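Side-chain contacts in isoaspartyl dipeptidase (Fervidobacterium islandicum, PDB 7CDH), which probably hydrolyses isoaspartyl (beta-aspartyl) dipeptides with a two-zinc centre, as an M38 metallopeptidase of the amidohydrolase family linked to protein repair: residues V10-P13 and E14-K18; S165-L169 and E170-R174. One frame throughout, in Å; residues are numbered along the deposited sequence.

Contact 1. Residues V10-P13 and E14-K18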
ATOM      1  N   VAL A  10      54.660 -21.513   5.760  1.00 46.93           N
ATOM      2  CA  VAL A  10      53.499 -20.602   5.627  1.00 40.99           C
ATOM      3  C   VAL A  10      53.325 -20.191   4.164  1.00 46.53           C
ATOM      4  O   VAL A  10      54.315 -19.716   3.550  1.00 46.09           O
ATOM      5  CB  VAL A  10      53.711 -19.406   6.543  1.00 40.79           C
ATOM      6  CG1 VAL A  10      52.622 -18.363   6.359  1.00 48.46           C
ATOM      7  CG2 VAL A  10      53.816 -19.883   7.978  1.00 40.73           C
ATOM      8  N   PHE A  11      52.112 -20.360   3.624  1.00 44.55           N
ATOM      9  CA  PHE A  11      51.692 -19.738   2.345  1.00 42.21           C
ATOM     10  C   PHE A  11      50.699 -18.632   2.669  1.00 42.68           C
ATOM     11  O   PHE A  11      49.661 -18.898   3.252  1.00 50.64           O
ATOM     12  CB  PHE A  11      51.078 -20.758   1.403  1.00 40.53           C
ATOM     13  CG  PHE A  11      51.986 -21.876   0.985  1.00 39.65           C
ATOM     14  CD1 PHE A  11      52.283 -22.917   1.844  1.00 44.70           C
ATOM     15  CD2 PHE A  11      52.508 -21.911  -0.295  1.00 46.59           C
ATOM     16  CE1 PHE A  11      53.091 -23.970   1.436  1.00 43.95           C
ATOM     17  CE2 PHE A  11      53.308 -22.965  -0.705  1.00 43.34           C
ATOM     18  CZ  PHE A  11      53.603 -23.989   0.163  1.00 42.15           C
ATOM     19  N   SER A  12      51.034 -17.410   2.297  1.00 41.78           N
ATOM     20  CA  SER A  12      50.462 -16.183   2.874  1.00 43.61           C
ATOM     21  C   SER A  12      49.362 -15.557   2.001  1.00 43.02           C
ATOM     22  O   SER A  12      48.709 -14.617   2.464  1.00 38.69           O
ATOM     23  CB  SER A  12      51.599 -15.212   3.135  1.00 47.12           C
ATOM     24  OG  SER A  12      52.168 -14.767   1.898  1.00 50.47           O
ATOM     25  N   PRO A  13      49.050 -15.960   0.739  1.00 36.52           N
ATOM     26  CA  PRO A  13      49.469 -17.196   0.075  1.00 38.72           C
ATOM     27  C   PRO A  13      50.839 -17.301  -0.645  1.00 43.80           C
ATOM     28  O   PRO A  13      51.229 -18.434  -0.967  1.00 45.17           O
ATOM     29  CB  PRO A  13      48.361 -17.341  -0.991  1.00 32.72           C
ATOM     30  CG  PRO A  13      48.033 -15.939  -1.395  1.00 29.20           C
ATOM     31  CD  PRO A  13      48.142 -15.172  -0.109  1.00 32.75           C
ATOM     32  N   GLU A  14      51.556 -16.200  -0.879  1.00 45.16           N
ATOM     33  CA  GLU A  14      52.983 -16.247  -1.328  1.00 49.83           C
ATOM     34  C   GLU A  14      53.788 -17.101  -0.341  1.00 44.24           C
ATOM     35  O   GLU A  14      53.647 -16.901   0.882  1.00 39.96           O
ATOM     36  CB  GLU A  14      53.631 -14.864  -1.398  1.00 56.48           C
ATOM     37  CG  GLU A  14      53.261 -14.078  -2.638  1.00 78.06           C
ATOM     38  CD  GLU A  14      53.471 -12.574  -2.519  1.00 97.96           C
ATOM     39  OE1 GLU A  14      54.413 -12.048  -3.163  1.00102.66           O
ATOM     40  OE2 GLU A  14      52.683 -11.924  -1.789  1.00106.06           O
ATOM     41  N   TYR A  15      54.601 -18.026  -0.850  1.00 43.48           N
ATOM     42  CA  TYR A  15      55.398 -18.955  -0.012  1.00 47.74           C
ATOM     43  C   TYR A  15      56.497 -18.152   0.696  1.00 44.12           C
ATOM     44  O   TYR A  15      57.300 -17.502   0.019  1.00 41.19           O
ATOM     45  CB  TYR A  15      55.983 -20.090  -0.850  1.00 48.85           C
ATOM     46  CG  TYR A  15      56.813 -21.036  -0.031  1.00 56.12           C
ATOM     47  CD1 TYR A  15      56.205 -21.927   0.830  1.00 60.73           C
ATOM     48  CD2 TYR A  15      58.194 -21.010  -0.070  1.00 61.10           C
ATOM     49  CE1 TYR A  15      56.944 -22.787   1.617  1.00 67.35           C
ATOM     50  CE2 TYR A  15      58.952 -21.872   0.707  1.00 59.14           C
ATOM     51  CZ  TYR A  15      58.323 -22.766   1.549  1.00 60.92           C
ATOM     52  OH  TYR A  15      59.026 -23.641   2.316  1.00 63.09           O
ATOM     53  N   ILE A  16      56.493 -18.145   2.024  1.00 42.14           N
ATOM     54  CA  ILE A  16      57.514 -17.420   2.838  1.00 40.62           C
ATOM     55  C   ILE A  16      58.245 -18.427   3.741  1.00 40.15           C
ATOM     56  O   ILE A  16      58.935 -17.978   4.670  1.00 40.44           O
ATOM     57  CB  ILE A  16      56.870 -16.266   3.626  1.00 38.97           C
ATOM     58  CG1 ILE A  16      55.875 -16.752   4.685  1.00 40.03           C
ATOM     59  CG2 ILE A  16      56.236 -15.274   2.677  1.00 37.04           C
ATOM     60  CD1 ILE A  16      55.367 -15.630   5.561  1.00 43.56           C
ATOM     61  N   GLY A  17      58.072 -19.729   3.473  1.00 40.01           N
ATOM     62  CA  GLY A  17      58.763 -20.837   4.158  1.00 45.02           C
ATOM     63  C   GLY A  17      58.503 -20.885   5.644  1.00 46.30           C
ATOM     64  O   GLY A  17      57.424 -20.465   6.052  1.00 53.67           O
ATOM     65  N   LYS A  18      59.432 -21.461   6.415  1.00 50.38           N
ATOM     66  CA  LYS A  18      59.235 -21.774   7.856  1.00 54.60           C
ATOM     67  C   LYS A  18      59.175 -20.461   8.646  1.00 56.09           C
ATOM     68  O   LYS A  18      60.192 -19.736   8.699  1.00 54.09           O
ATOM     69  CB  LYS A  18      60.271 -22.781   8.362  1.00 62.12           C
ATOM     70  CG  LYS A  18      59.780 -24.229   8.361  1.00 69.68           C
ATOM     71  CD  LYS A  18      60.618 -25.183   9.180  1.00 77.22           C
ATOM     72  CE  LYS A  18      61.954 -25.465   8.522  1.00 84.65           C
ATOM     73  NZ  LYS A  18      62.985 -25.863   9.509  1.00 87.22           N
TER
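F11 and Y15 form a cross-strand aromatic pair in a beta hairpin, where strand 8-11 turns through S12, P13 and E14 into strand 15-17. They are a non-hydrogen-bonded antiparallel pair with both side chains on the same face of the sheet. Y15 CD1 lies over one face of the F11 ring, near its rim, and is 3.4 Å from F11 CZ. The ring planes meet at 54°, so this is an oblique aromatic pair. With CG of Y15 opposite its backbone N (chi1 179°) and CG of F11 opposite its carbonyl carbon (chi1 -61°), the tyrosine edge atom comes over the phenylalanine. The backbone of G17 also reaches the Y15 ring: its N sits over the ring centre.

The turn is closed by S12. Its OG donates to E14 O in the carbonyl plane, on a lone pair, at 2.8 Å. S12 N donates to the same oxygen at 3.0 Å, from above that plane. The peptide bond before P13 is cis, consistent with the sharp reversal. Further along, I16 N bonds to V10 O almost straight (3.1 Å), and V10 N bonds to G17 O. Beside these bonds, V10 CB meets I16 CG1 at 3.9 Å.

Strand 8-11 pairs in parallel with strand 51-59. There V10 packs on L53, and F11 touches L52 and L54. F11 and P13 also lean on L328.

Contact 2. Residues S165-L169 and E170-R174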
ATOM      1  N   SER A 165      13.881 -14.614 -15.089  1.00 26.83           N
ATOM      2  CA  SER A 165      12.584 -13.932 -15.255  1.00 26.77           C
ATOM      3  C   SER A 165      12.645 -13.115 -16.540  1.00 28.75           C
ATOM      4  O   SER A 165      11.850 -12.216 -16.694  1.00 29.28           O
ATOM      5  CB  SER A 165      12.288 -13.111 -14.074  1.00 28.17           C
ATOM      6  OG  SER A 165      13.170 -12.009 -13.982  1.00 27.89           O
ATOM      7  N   GLN A 166      13.579 -13.449 -17.426  1.00 31.93           N
ATOM      8  CA  GLN A 166      13.790 -12.780 -18.736  1.00 31.76           C
ATOM      9  C   GLN A 166      13.945 -11.277 -18.503  1.00 31.84           C
ATOM     10  O   GLN A 166      13.226 -10.466 -19.064  1.00 30.50           O
ATOM     11  CB  GLN A 166      12.671 -13.153 -19.709  1.00 31.98           C
ATOM     12  CG  GLN A 166      12.550 -14.647 -20.010  1.00 35.02           C
ATOM     13  CD  GLN A 166      13.783 -15.241 -20.676  1.00 37.14           C
ATOM     14  OE1 GLN A 166      14.471 -14.582 -21.457  1.00 34.12           O
ATOM     15  NE2 GLN A 166      14.088 -16.497 -20.342  1.00 32.30           N
ATOM     16  N   PRO A 167      14.936 -10.843 -17.705  1.00 31.86           N
ATOM     17  CA  PRO A 167      15.112  -9.421 -17.424  1.00 32.51           C
ATOM     18  C   PRO A 167      15.655  -8.659 -18.630  1.00 31.58           C
ATOM     19  O   PRO A 167      16.469  -9.199 -19.365  1.00 32.55           O
ATOM     20  CB  PRO A 167      16.192  -9.408 -16.336  1.00 33.82           C
ATOM     21  CG  PRO A 167      17.009 -10.660 -16.639  1.00 32.93           C
ATOM     22  CD  PRO A 167      15.962 -11.674 -17.065  1.00 32.96           C
ATOM     23  N   THR A 168      15.220  -7.415 -18.788  1.00 31.98           N
ATOM     24  CA  THR A 168      15.720  -6.481 -19.835  1.00 30.96           C
ATOM     25  C   THR A 168      17.038  -5.852 -19.383  1.00 30.29           C
ATOM     26  O   THR A 168      17.312  -5.841 -18.177  1.00 31.05           O
ATOM     27  CB  THR A 168      14.709  -5.371 -20.114  1.00 29.72           C
ATOM     28  OG1 THR A 168      14.568  -4.543 -18.950  1.00 29.66           O
ATOM     29  CG2 THR A 168      13.376  -5.944 -20.542  1.00 28.77           C
ATOM     30  N   LEU A 169      17.752  -5.233 -20.306  1.00 32.24           N
ATOM     31  CA  LEU A 169      19.014  -4.514 -20.016  1.00 32.78           C
ATOM     32  C   LEU A 169      18.730  -3.337 -19.077  1.00 32.30           C
ATOM     33  O   LEU A 169      19.517  -3.116 -18.143  1.00 34.29           O
ATOM     34  CB  LEU A 169      19.636  -4.043 -21.334  1.00 35.02           C
ATOM     35  CG  LEU A 169      20.904  -3.199 -21.172  1.00 37.33           C
ATOM     36  CD1 LEU A 169      21.943  -3.946 -20.350  1.00 34.74           C
ATOM     37  CD2 LEU A 169      21.459  -2.795 -22.531  1.00 36.49           C
ATOM     38  N   GLU A 170      17.661  -2.595 -19.334  1.00 36.55           N
ATOM     39  CA  GLU A 170      17.228  -1.450 -18.499  1.00 39.73           C
ATOM     40  C   GLU A 170      17.005  -1.917 -17.057  1.00 36.81           C
ATOM     41  O   GLU A 170      17.509  -1.225 -16.143  1.00 31.77           O
ATOM     42  CB  GLU A 170      16.004  -0.777 -19.119  1.00 49.81           C
ATOM     43  CG  GLU A 170      16.364   0.052 -20.356  1.00 66.66           C
ATOM     44  CD  GLU A 170      15.191   0.661 -21.130  1.00 89.32           C
ATOM     45  OE1 GLU A 170      14.015   0.293 -20.840  1.00 97.11           O
ATOM     46  OE2 GLU A 170      15.449   1.504 -22.039  1.00 94.83           O
ATOM     47  N   GLU A 171      16.300  -3.037 -16.845  1.00 34.24           N
ATOM     48  CA  GLU A 171      16.028  -3.549 -15.478  1.00 33.98           C
ATOM     49  C   GLU A 171      17.368  -3.872 -14.809  1.00 31.26           C
ATOM     50  O   GLU A 171      17.576  -3.416 -13.659  1.00 29.41           O
ATOM     51  CB  GLU A 171      15.134  -4.784 -15.505  1.00 39.55           C
ATOM     52  CG  GLU A 171      13.709  -4.538 -15.949  1.00 40.71           C
ATOM     53  CD  GLU A 171      12.864  -5.814 -15.980  1.00 44.17           C
ATOM     54  OE1 GLU A 171      13.264  -6.765 -16.678  1.00 38.19           O
ATOM     55  OE2 GLU A 171      11.813  -5.866 -15.269  1.00 44.89           O
ATOM     56  N   ILE A 172      18.247  -4.618 -15.497  1.00 29.40           N
ATOM     57  CA  ILE A 172      19.636  -4.912 -15.008  1.00 30.36           C
ATOM     58  C   ILE A 172      20.353  -3.601 -14.625  1.00 29.41           C
ATOM     59  O   ILE A 172      20.937  -3.559 -13.548  1.00 31.66           O
ATOM     60  CB  ILE A 172      20.484  -5.695 -16.031  1.00 31.41           C
ATOM     61  CG1 ILE A 172      19.883  -7.055 -16.393  1.00 33.60           C
ATOM     62  CG2 ILE A 172      21.896  -5.863 -15.498  1.00 34.97           C
ATOM     63  CD1 ILE A 172      19.420  -7.829 -15.173  1.00 38.31           C
ATOM     64  N   LEU A 173      20.383  -2.592 -15.496  1.00 28.20           N
ATOM     65  CA  LEU A 173      21.168  -1.351 -15.252  1.00 30.28           C
ATOM     66  C   LEU A 173      20.680  -0.676 -13.962  1.00 30.46           C
ATOM     67  O   LEU A 173      21.552  -0.201 -13.171  1.00 27.78           O
ATOM     68  CB  LEU A 173      21.046  -0.377 -16.431  1.00 31.74           C
ATOM     69  CG  LEU A 173      21.922  -0.679 -17.642  1.00 35.63           C
ATOM     70  CD1 LEU A 173      21.591   0.276 -18.778  1.00 36.01           C
ATOM     71  CD2 LEU A 173      23.398  -0.607 -17.279  1.00 36.43           C
ATOM     72  N   ARG A 174      19.357  -0.605 -13.759  1.00 26.48           N
ATOM     73  CA  ARG A 174      18.818   0.030 -12.554  1.00 26.75           C
ATOM     74  C   ARG A 174      19.359  -0.722 -11.321  1.00 29.92           C
ATOM     75  O   ARG A 174      19.874  -0.040 -10.398  1.00 30.43           O
ATOM     76  CB  ARG A 174      17.298   0.060 -12.634  1.00 27.13           C
ATOM     77  CG  ARG A 174      16.610   0.582 -11.371  1.00 28.12           C
ATOM     78  CD  ARG A 174      16.926   2.007 -10.958  1.00 30.37           C
ATOM     79  NE  ARG A 174      17.163   2.878 -12.098  1.00 31.77           N
ATOM     80  CZ  ARG A 174      16.222   3.322 -12.921  1.00 33.71           C
ATOM     81  NH1 ARG A 174      14.952   2.988 -12.726  1.00 32.07           N
ATOM     82  NH2 ARG A 174      16.568   4.097 -13.937  1.00 33.40           N
TER
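T168 holds OG1 between its backbone N and carbonyl carbon (chi1 66°), and E171 sends CG anti to its carbonyl carbon (chi1 -68°) with an extended chain beyond. The two side chains cross at about a right angle. This brings each polar end to the other residue's backbone. T168 OG1 accepts from E171 N at 3.1 Å. In return E171 OE1 accepts from T168 N at 2.9 Å, using its anti lone pair, with an N-H...O angle of 167°.

These reciprocal bonds make a capping box, with T168 as the N-cap of helix 169-186. They give partners to backbone N-H groups at the helix start. The first helical turns follow: I172 N bonds to T168 O at 3.1 Å, and L173 N bonds to L169 O at 2.8 Å. On the apolar side, I172 CD1 reaches P167 CB at 3.8 Å, the two side chains crossing obliquely. One turn apart, L169 CD1 lies 4.2 Å from L173 CG. L169 and I172 pack on helix 204-212, on D208 and I209 respectively.

E171 OE1 also meets another chain: it forms a salt bridge with NH2 of R174 of the second subunit. Replacing E171 by alanine removes the carboxylate, and is likely to leave T168 N without its acceptor and R174 of the second subunit without this charge partner. In the same way, R174 of this chain reaches E171 OE1 and S165 O of the third subunit, through NH2 and NE.

In the fold
Contact 1 and contact 2 are separate local structures. Their centres are 44 Å apart, with nearest atoms about 31 Å apart. Contact 1 comes first in the sequence, and the middle of the subunit lies between the two. V10-P13 and E14-K18 turn a hairpin beside strand 51-59, with no other chain of the assembly touching it. S165-L169 and E170-R174 start a helix that faces two neighbouring subunits. Of the two, contact 2 follows strand 151-159, which carries the zinc ligand E156. The P167 side chain is still about 13 Å from a zinc ion, so contact 2 lies away from the metal centre (H61, H63, E156, H195, H224, D285).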